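Local coordinates for secreted protein (Streptomyces lividans TK24, PDB 5LXZ) that probably acts as a mononuclear copper-radical oxidase of the AA5 family, related to galactose oxidase, at residues Arg542-Thr547 / Val552-Ile557; Thr28-Leu33 / Thr81-Leu86; Arg293-Tyr298 / Gly328-Glu333. The protein carries 1 engineered substitution. All blocks are in the same frame, centred on the assembly; numbering follows the deposited sequence.

Contact 1. Residues Arg542-Thr547 / Val552-Ile557; sequences RPSAST and VDQRSI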
loop_
_atom_site.group_PDB
_atom_site.type_symbol
_atom_site.label_atom_id
_atom_site.label_comp_id
_atom_site.label_asym_id
_atom_site.label_seq_id
_atom_site.Cartn_x
_atom_site.Cartn_y
_atom_site.Cartn_z
ATOM N N ARG A 542 -8.868 13.527 3.840
ATOM C CA ARG A 542 -8.228 12.738 4.861
ATOM C C ARG A 542 -6.743 12.623 4.495
ATOM O O ARG A 542 -6.425 12.352 3.367
ATOM C CB ARG A 542 -8.889 11.377 4.974
ATOM C CG ARG A 542 -8.541 10.647 6.259
ATOM C CD ARG A 542 -9.400 9.401 6.452
ATOM N NE ARG A 542 -9.131 8.704 7.725
ATOM C CZ ARG A 542 -9.689 8.983 8.913
ATOM N NH1 ARG A 542 -10.609 9.949 9.086
ATOM N NH2 ARG A 542 -9.403 8.221 9.930
ATOM N N PRO A 543 -5.815 12.824 5.441
ATOM C CA PRO A 543 -4.396 12.740 5.148
ATOM C C PRO A 543 -4.009 11.361 4.686
ATOM O O PRO A 543 -4.586 10.374 5.138
ATOM C CB PRO A 543 -3.712 13.054 6.478
ATOM C CG PRO A 543 -4.758 13.118 7.450
ATOM C CD PRO A 543 -6.066 13.292 6.804
ATOM N N SER A 544 -3.035 11.296 3.803
ATOM C CA SER A 544 -2.582 10.032 3.262
ATOM C C SER A 544 -1.729 9.295 4.260
ATOM O O SER A 544 -0.963 9.903 5.020
ATOM C CB SER A 544 -1.735 10.268 2.017
ATOM O OG SER A 544 -2.568 10.453 0.897
ATOM N N ALA A 545 -1.768 7.980 4.150
ATOM C CA ALA A 545 -0.755 7.086 4.683
ATOM C C ALA A 545 -0.434 6.149 3.523
ATOM O O ALA A 545 -1.267 5.329 3.131
ATOM C CB ALA A 545 -1.272 6.326 5.897
ATOM N N SER A 546 0.734 6.296 2.944
ATOM C CA SER A 546 1.050 5.696 1.689
ATOM C C SER A 546 2.215 4.731 1.827
ATOM O O SER A 546 3.270 5.100 2.346
ATOM C CB SER A 546 1.407 6.814 0.712
ATOM O OG SER A 546 1.715 6.312 -0.599
ATOM N N THR A 547 2.065 3.544 1.260
ATOM C CA THR A 547 3.156 2.587 1.114
ATOM C C THR A 547 2.777 1.556 0.073
ATOM O O THR A 547 1.617 1.263 -0.104
ATOM C CB THR A 547 3.486 1.829 2.430
ATOM O OG1 THR A 547 4.754 1.179 2.317
ATOM C CG2 THR A 547 2.426 0.754 2.829
ATOM N N VAL A 552 -5.221 3.600 1.721
ATOM C CA VAL A 552 -6.641 3.457 1.972
ATOM C C VAL A 552 -7.169 4.599 2.783
ATOM O O VAL A 552 -8.363 4.625 3.072
ATOM C CB VAL A 552 -6.972 2.083 2.607
ATOM C CG1 VAL A 552 -6.510 0.966 1.671
ATOM C CG2 VAL A 552 -6.422 1.950 4.000
ATOM N N ASP A 553 -6.300 5.516 3.178
ATOM C CA ASP A 553 -6.698 6.654 4.010
ATOM C C ASP A 553 -7.224 7.797 3.175
ATOM O O ASP A 553 -8.245 8.401 3.524
ATOM C CB ASP A 553 -5.516 7.158 4.846
ATOM C CG ASP A 553 -5.257 6.298 6.073
ATOM O OD1 ASP A 553 -4.990 5.081 5.932
ATOM O OD2 ASP A 553 -5.291 6.855 7.195
ATOM N N GLN A 554 -6.554 8.166 2.081
ATOM C CA GLN A 554 -6.945 9.394 1.424
ATOM C C GLN A 554 -8.354 9.275 0.815
ATOM O O GLN A 554 -8.717 8.272 0.262
ATOM C CB GLN A 554 -5.920 9.939 0.404
ATOM C CG GLN A 554 -5.872 9.087 -0.817
ATOM C CD GLN A 554 -4.962 9.605 -1.917
ATOM O OE1 GLN A 554 -4.766 10.790 -2.119
ATOM N NE2 GLN A 554 -4.440 8.681 -2.673
ATOM N N ARG A 555 -9.114 10.360 0.968
ATOM C CA ARG A 555 -10.435 10.507 0.361
ATOM C C ARG A 555 -10.750 11.975 0.506
ATOM O O ARG A 555 -10.281 12.615 1.475
ATOM C CB ARG A 555 -11.513 9.646 1.052
ATOM C CG ARG A 555 -11.556 9.744 2.577
ATOM C CD ARG A 555 -12.701 8.958 3.181
ATOM N NE ARG A 555 -12.614 7.524 2.824
ATOM C CZ ARG A 555 -13.641 6.687 2.796
ATOM N NH1 ARG A 555 -14.851 7.107 3.102
ATOM N NH2 ARG A 555 -13.460 5.409 2.454
ATOM N N SER A 556 -11.503 12.501 -0.434
ATOM C CA SER A 556 -11.869 13.914 -0.400
ATOM C C SER A 556 -13.374 14.027 -0.429
ATOM O O SER A 556 -14.019 13.552 -1.349
ATOM C CB SER A 556 -11.290 14.577 -1.615
ATOM O OG SER A 556 -11.722 15.943 -1.646
ATOM N N ILE A 557 -13.933 14.644 0.588
ATOM C CA ILE A 557 -15.370 14.696 0.826
ATOM C C ILE A 557 -15.850 16.106 0.541
ATOM O O ILE A 557 -15.312 17.070 1.066
ATOM C CB ILE A 557 -15.657 14.314 2.274
ATOM C CG1 ILE A 557 -15.167 12.869 2.513
ATOM C CG2 ILE A 557 -17.142 14.468 2.598
ATOM C CD1 ILE A 557 -14.785 12.617 3.937
HETATM O O HOH W 1 -8.206 6.281 8.342
HETATM O O HOH W 2 -5.302 9.511 7.517
HETATM O O HOH W 3 -3.481 3.927 4.006
#
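The stem of Arg542 runs beside the carbonyl of Asp553, with CD 3.3 Å from Asp553 O. With CG anti to the backbone N (chi1 -164°) and the chain extended as far as NE, the guanidinium is carried past the Asp553 carboxylate instead of meeting it: NE stays 4.3 Å from OD2. A water accepts a hydrogen bond from Arg542 NE at 2.7 Å, its second leg to Asp553 OD2 being less certain, while NH2 is held by Ser581 O. On the backbone, Arg542 N donates to Arg555 O at 2.9 Å, prolonging the antiparallel pairing of strands 535-541 and 556-564 in the galactose oxidase-like early-set domain. The Asp553 side chain then reaches strand 81-85, where OD1 bonds Thr84 OG1 and OD2 bonds Gln85 N. Its CB rests 3.4 Å from Pro543 O, and further waters lie between the carboxylate and Pro543 O and Ala545 O. Gln554 takes the other direction: CG sits between its backbone N and carbonyl carbon (chi1 71°), and CB packs against Ser544 OG at 3.4 Å. That hydroxyl is bonded to Asp551 OD2, whereas the buried Gln554 amide is satisfied at both ends, OE1 by Ile412 N and NE2 by Ala410 O.

Contact 2. Residues Thr28-Leu33 / Thr81-Leu86; sequences TIHAAL and TGHTQL. With EDO (1,2-ethanediol), chain P.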
loop_
_atom_site.group_PDB
_atom_site.type_symbol
_atom_site.label_atom_id
_atom_site.label_comp_id
_atom_site.label_asym_id
_atom_site.label_seq_id
_atom_site.Cartn_x
_atom_site.Cartn_y
_atom_site.Cartn_z
ATOM N N THR A 28 13.077 5.859 3.022
ATOM C CA THR A 28 11.667 5.988 3.376
ATOM C C THR A 28 10.809 5.093 2.490
ATOM O O THR A 28 10.786 5.233 1.266
ATOM C CB THR A 28 11.176 7.447 3.231
ATOM O OG1 THR A 28 12.010 8.290 4.028
ATOM C CG2 THR A 28 9.722 7.575 3.680
ATOM N N ILE A 29 10.046 4.226 3.121
ATOM C CA ILE A 29 9.162 3.275 2.430
ATOM C C ILE A 29 7.677 3.521 2.773
ATOM O O ILE A 29 6.804 3.140 1.998
ATOM C CB ILE A 29 9.578 1.824 2.722
ATOM C CG1 ILE A 29 10.992 1.613 2.130
ATOM C CG2 ILE A 29 8.613 0.803 2.161
ATOM C CD1 ILE A 29 11.645 0.345 2.599
ATOM N N HIS A 30 7.382 4.210 3.868
ATOM C CA HIS A 30 6.039 4.579 4.250
ATOM C C HIS A 30 6.074 6.030 4.617
ATOM O O HIS A 30 7.028 6.482 5.282
ATOM C CB HIS A 30 5.641 3.826 5.529
ATOM C CG HIS A 30 5.794 2.348 5.468
ATOM N ND1 HIS A 30 4.723 1.481 5.387
ATOM C CD2 HIS A 30 6.893 1.566 5.463
ATOM C CE1 HIS A 30 5.160 0.234 5.346
ATOM N NE2 HIS A 30 6.471 0.261 5.353
ATOM N N ALA A 31 5.012 6.755 4.326
ATOM C CA ALA A 31 4.864 8.078 4.876
ATOM C C ALA A 31 3.421 8.375 5.176
ATOM O O ALA A 31 2.510 7.830 4.526
ATOM C CB ALA A 31 5.451 9.124 3.968
ATOM N N ALA A 32 3.213 9.218 6.164
ATOM C CA ALA A 32 1.873 9.626 6.533
ATOM C C ALA A 32 1.882 11.083 6.949
ATOM O O ALA A 32 2.731 11.488 7.729
ATOM C CB ALA A 32 1.345 8.772 7.666
ATOM N N LEU A 33 0.939 11.865 6.448
ATOM C CA LEU A 33 0.730 13.197 6.945
ATOM C C LEU A 33 -0.012 13.123 8.250
ATOM O O LEU A 33 -1.003 12.451 8.340
ATOM C CB LEU A 33 -0.015 14.056 5.935
ATOM C CG LEU A 33 -0.401 15.436 6.449
ATOM C CD1 LEU A 33 0.842 16.274 6.699
ATOM C CD2 LEU A 33 -1.320 16.143 5.455
ATOM N N THR A 81 4.977 -2.792 7.357
ATOM C CA THR A 81 3.772 -2.653 8.161
ATOM C C THR A 81 2.589 -2.184 7.367
ATOM O O THR A 81 2.725 -1.712 6.248
ATOM C CB THR A 81 3.987 -1.552 9.224
ATOM O OG1 THR A 81 4.546 -0.380 8.591
ATOM C CG2 THR A 81 4.844 -2.030 10.284
ATOM N N GLY A 82 1.391 -2.311 7.959
ATOM C CA GLY A 82 0.196 -1.653 7.491
ATOM C C GLY A 82 -0.147 -0.551 8.470
ATOM O O GLY A 82 0.333 -0.550 9.602
ATOM N N HIS A 83 -0.983 0.399 8.067
ATOM C CA HIS A 83 -1.180 1.578 8.892
ATOM C C HIS A 83 -2.368 2.378 8.440
ATOM O O HIS A 83 -2.608 2.502 7.224
ATOM C CB HIS A 83 0.040 2.461 8.953
ATOM C CG HIS A 83 0.744 2.595 7.663
ATOM N ND1 HIS A 83 0.122 2.988 6.503
ATOM C CD2 HIS A 83 2.019 2.321 7.332
ATOM C CE1 HIS A 83 1.005 3.016 5.524
ATOM N NE2 HIS A 83 2.153 2.593 5.995
ATOM N N THR A 84 -3.104 2.935 9.397
ATOM C CA THR A 84 -4.188 3.832 9.090
ATOM C C THR A 84 -4.404 4.769 10.289
ATOM O O THR A 84 -4.028 4.460 11.426
ATOM C CB THR A 84 -5.439 3.064 8.647
ATOM O OG1 THR A 84 -6.305 3.934 7.883
ATOM C CG2 THR A 84 -6.150 2.470 9.822
ATOM N N GLN A 85 -4.972 5.933 10.021
ATOM C CA GLN A 85 -5.313 6.890 11.066
ATOM C C GLN A 85 -6.486 6.440 11.893
ATOM O O GLN A 85 -7.523 6.069 11.367
ATOM C CB GLN A 85 -5.652 8.241 10.423
ATOM C CG GLN A 85 -5.757 9.341 11.485
ATOM C CD GLN A 85 -6.519 10.600 11.109
ATOM O OE1 GLN A 85 -6.962 11.349 12.010
ATOM N NE2 GLN A 85 -6.619 10.910 9.841
ATOM N N LEU A 86 -6.328 6.500 13.197
ATOM C CA LEU A 86 -7.404 6.272 14.147
ATOM C C LEU A 86 -8.203 7.556 14.360
ATOM O O LEU A 86 -7.810 8.638 13.966
ATOM C CB LEU A 86 -6.807 5.816 15.469
ATOM C CG LEU A 86 -6.037 4.512 15.400
ATOM C CD1 LEU A 86 -5.502 4.216 16.776
ATOM C CD2 LEU A 86 -6.842 3.352 14.857
HETATM C C1 EDO P . -1.322 -0.433 3.974
HETATM O O1 EDO P . -0.591 0.396 4.893
HETATM C C2 EDO P . -2.781 -0.235 4.188
HETATM O O2 EDO P . -2.910 -0.261 5.613
#
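His30 and His83 meet through a nitrogen-to-nitrogen hydrogen bond, ND1 of His30 lying 2.9 Å from NE2 of His83. By the geometry of this bond alone, either nitrogen could be the donor. Each ring reaches the other at its edge, with the planes turned 81° apart, so neither imidazole lies over the face of its partner. His83 arrives there because its CG stands between the backbone N and the carbonyl carbon (chi1 40°), which swings the ring off strand 81-85 toward strand 30-33. His30 opens that strand at a classic beta bulge, where Ile29 and His30 both face Val42. At the far nitrogen of His30, the backbone N of Cys80 donates a weak hydrogen bond to NE2.

Van der Waals and weakly polar contacts come from Thr81. Its hydroxyl sits over one face of the His30 ring, OG1 being 3.4 Å from CE1, and is itself bonded to Leu78 O. The carbonyl of Thr81 approaches the same carbon, O to CE1 3.2 Å, while also accepting a bond from Tyr298 OH.

A third set of bonds involves a 1,2-ethanediol, probably from the crystallisation liquor. Its O2 accepts a fairly straight hydrogen bond from His83 N at 3.2 Å, and its O1 lies 3.0 Å above one face of the His83 ring, toward the rim.

Both imidazoles are buried, and the His30 ring has a bond at each nitrogen, the one at NE2 weak, which together probably limit its rotation. If NE2 of His30 does accept from Cys80 N, a neutral His30 would carry its proton on ND1, which would favour donation to a bare NE2 on His83.

Contact 3. Residues Arg293-Tyr298 / Gly328-Glu333; sequences RQFPTY and GVWDVE. With EDO (1,2-ethanediol), chain M; ACT (acetate ion), chain D.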
loop_
_atom_site.group_PDB
_atom_site.type_symbol
_atom_site.label_atom_id
_atom_site.label_comp_id
_atom_site.label_asym_id
_atom_site.label_seq_id
_atom_site.Cartn_x
_atom_site.Cartn_y
_atom_site.Cartn_z
ATOM N N ARG A 293 -11.235 -15.155 5.120
ATOM C CA ARG A 293 -11.261 -14.592 3.775
ATOM C C ARG A 293 -9.881 -14.120 3.406
ATOM O O ARG A 293 -9.286 -13.239 4.026
ATOM C CB ARG A 293 -12.269 -13.504 3.561
ATOM C CG ARG A 293 -12.271 -13.137 2.087
ATOM C CD ARG A 293 -13.528 -12.505 1.610
ATOM N NE ARG A 293 -14.728 -13.319 1.667
ATOM C CZ ARG A 293 -15.102 -14.254 0.780
ATOM N NH1 ARG A 293 -14.346 -14.585 -0.263
ATOM N NH2 ARG A 293 -16.266 -14.855 0.942
ATOM N N GLN A 294 -9.368 -14.811 2.386
ATOM C CA GLN A 294 -7.991 -14.666 1.997
ATOM C C GLN A 294 -7.801 -13.712 0.840
ATOM O O GLN A 294 -8.577 -13.726 -0.127
ATOM C CB GLN A 294 -7.418 -16.042 1.654
ATOM C CG GLN A 294 -5.933 -16.049 1.394
ATOM C CD GLN A 294 -5.434 -17.405 0.975
ATOM O OE1 GLN A 294 -5.045 -17.614 -0.195
ATOM N NE2 GLN A 294 -5.391 -18.309 1.909
ATOM N N PHE A 295 -6.764 -12.887 0.984
ATOM C CA PHE A 295 -6.327 -11.963 -0.050
ATOM C C PHE A 295 -4.806 -11.990 -0.164
ATOM O O PHE A 295 -4.132 -12.324 0.803
ATOM C CB PHE A 295 -6.718 -10.508 0.306
ATOM C CG PHE A 295 -8.190 -10.247 0.389
ATOM C CD1 PHE A 295 -8.871 -10.407 1.584
ATOM C CD2 PHE A 295 -8.892 -9.839 -0.738
ATOM C CE1 PHE A 295 -10.220 -10.177 1.652
ATOM C CE2 PHE A 295 -10.272 -9.601 -0.669
ATOM C CZ PHE A 295 -10.917 -9.733 0.554
ATOM N N PRO A 296 -4.285 -11.527 -1.296
ATOM C CA PRO A 296 -2.865 -11.239 -1.374
ATOM C C PRO A 296 -2.473 -10.109 -0.444
ATOM O O PRO A 296 -3.363 -9.516 0.156
ATOM C CB PRO A 296 -2.660 -10.795 -2.828
ATOM C CG PRO A 296 -4.011 -10.423 -3.302
ATOM C CD PRO A 296 -5.003 -11.214 -2.544
ATOM N N THR A 297 -1.203 -9.779 -0.385
ATOM C CA THR A 297 -0.721 -8.736 0.529
ATOM C C THR A 297 -1.078 -7.352 0.046
ATOM O O THR A 297 -1.387 -7.132 -1.118
ATOM C CB THR A 297 0.798 -8.826 0.721
ATOM O OG1 THR A 297 1.455 -8.517 -0.515
ATOM C CG2 THR A 297 1.191 -10.166 1.264
ATOM N N TYR A 298 -1.075 -6.398 0.970
ATOM C CA TYR A 298 -1.531 -5.035 0.746
ATOM C C TYR A 298 -2.757 -4.975 -0.166
ATOM O O TYR A 298 -2.784 -4.187 -1.146
ATOM C CB TYR A 298 -0.407 -4.107 0.253
ATOM C CG TYR A 298 0.653 -3.788 1.271
ATOM C CD1 TYR A 298 0.319 -3.329 2.526
ATOM C CD2 TYR A 298 2.013 -3.902 0.970
ATOM C CE1 TYR A 298 1.286 -3.014 3.452
ATOM C CE2 TYR A 298 2.988 -3.610 1.894
ATOM C CZ TYR A 298 2.640 -3.132 3.124
ATOM O OH TYR A 298 3.660 -2.828 4.007
ATOM N N GLY A 328 -14.093 -6.878 -5.816
ATOM C CA GLY A 328 -15.438 -7.139 -5.349
ATOM C C GLY A 328 -15.764 -6.397 -4.067
ATOM O O GLY A 328 -14.967 -5.687 -3.512
ATOM N N VAL A 329 -16.981 -6.654 -3.618
ATOM C CA VAL A 329 -17.541 -6.027 -2.432
ATOM C C VAL A 329 -17.663 -7.083 -1.344
ATOM O O VAL A 329 -18.312 -8.136 -1.529
ATOM C CB VAL A 329 -18.921 -5.458 -2.744
ATOM C CG1 VAL A 329 -19.619 -4.940 -1.505
ATOM C CG2 VAL A 329 -18.807 -4.316 -3.762
ATOM N N TRP A 330 -17.033 -6.802 -0.214
ATOM C CA TRP A 330 -16.939 -7.723 0.895
ATOM C C TRP A 330 -17.755 -7.218 2.061
ATOM O O TRP A 330 -17.452 -6.152 2.617
ATOM C CB TRP A 330 -15.466 -7.853 1.286
ATOM C CG TRP A 330 -15.122 -8.782 2.385
ATOM C CD1 TRP A 330 -15.818 -9.866 2.831
ATOM C CD2 TRP A 330 -13.943 -8.710 3.198
ATOM N NE1 TRP A 330 -15.163 -10.448 3.883
ATOM C CE2 TRP A 330 -13.992 -9.777 4.109
ATOM C CE3 TRP A 330 -12.823 -7.864 3.208
ATOM C CZ2 TRP A 330 -12.997 -10.000 5.012
ATOM C CZ3 TRP A 330 -11.851 -8.077 4.119
ATOM C CH2 TRP A 330 -11.920 -9.152 5.025
ATOM N N ASP A 331 -18.762 -7.974 2.477
ATOM C CA ASP A 331 -19.462 -7.675 3.729
ATOM C C ASP A 331 -18.666 -8.393 4.801
ATOM O O ASP A 331 -18.679 -9.621 4.891
ATOM C CB ASP A 331 -20.865 -8.215 3.646
ATOM C CG ASP A 331 -21.688 -7.901 4.879
ATOM O OD1 ASP A 331 -21.126 -7.859 5.988
ATOM O OD2 ASP A 331 -22.898 -7.646 4.737
ATOM N N VAL A 332 -17.913 -7.634 5.599
ATOM C CA VAL A 332 -17.026 -8.231 6.561
ATOM C C VAL A 332 -17.800 -8.952 7.661
ATOM O O VAL A 332 -17.329 -9.939 8.184
ATOM C CB VAL A 332 -16.087 -7.167 7.155
ATOM C CG1 VAL A 332 -15.163 -7.763 8.196
ATOM C CG2 VAL A 332 -15.264 -6.493 6.065
ATOM N N GLU A 333 -18.990 -8.482 7.976
ATOM C CA GLU A 333 -19.751 -9.100 9.060
ATOM C C GLU A 333 -20.355 -10.450 8.666
ATOM O O GLU A 333 -20.373 -11.356 9.491
ATOM C CB GLU A 333 -20.818 -8.136 9.566
ATOM C CG GLU A 333 -20.264 -6.863 10.152
ATOM C CD GLU A 333 -21.346 -5.914 10.613
ATOM O OE1 GLU A 333 -21.967 -5.268 9.744
ATOM O OE2 GLU A 333 -21.599 -5.856 11.871
HETATM C C1 EDO M . -12.494 -12.909 -2.295
HETATM O O1 EDO M . -12.164 -13.936 -3.241
HETATM C C2 EDO M . -11.454 -12.907 -1.182
HETATM O O2 EDO M . -11.181 -14.217 -0.636
HETATM C C ACT D . -16.500 -16.878 -2.070
HETATM O O ACT D . -16.575 -17.286 -0.888
HETATM O OXT ACT D . -17.362 -16.102 -2.537
HETATM C CH3 ACT D . -15.348 -17.323 -2.921
#
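Within the kelch-type beta-propeller, this contact joins the loop leading from strand 285-288 of one blade to strand 301-303 of the next with strand 328-330 of that next blade. Trp330 is the centre of it. Over one face of its indole lie Arg293 and Phe295, and over the opposite face, above the ring centre, lies CG2 of Val332 from its own segment. Arg293 has two conformers; in one of them CD makes a CH-pi contact, 3.7 Å from the centroid of the five-membered ring and 19° off its normal. The chain there bends at chi3 (-64°), which leaves the guanidinium steeply inclined to the indole, the planes 75° apart, and not stacked upon it. Phe295 puts CE1 over the same indole face, near the rim of the six-membered ring and 3.6 Å from Trp330 CZ3, the two ring planes oblique to each other; it also meets Tyr311 edge-to-face. Asn335 ties the polar ends together, its OD1 bonding Trp330 NE1 and its O bonding Arg293 NH2. Two small molecules, probably from the crystallisation liquor, also lie beside the arginine: an acetate bonded by NH2 and a 1,2-ethanediol bonded weakly by NH1. These arginine contacts, resting on one conformer, are doubtful. The same ethanediol oxygen, O2, donates to the carbonyl O of Gln294 at 2.7 Å.

Contacts 1 and 2, with centres 10 Å apart, share a sheet: strand 545-547 pairs with strand 30-33, Ser546 N lying 2.8 Å from Ala31 O. A second tie runs from Asp553 OD1 to Thr84 OG1, 2.6 Å apart, so the early-set domain grips both strands of contact 2. Contact 3 lies farther off, about 20 Å from contact 2 between centres, yet its segment 293-298 ends at Tyr298, whose OH is 2.7 Å from Thr81 O and whose CZ packs on Thr547 CG2 at 3.9 Å. Tyr298 also stacks on the copper ligand Tyr248 and meets the ring of His548, another ligand, while the His30 side chain lies about 7 Å from a bound copper ion.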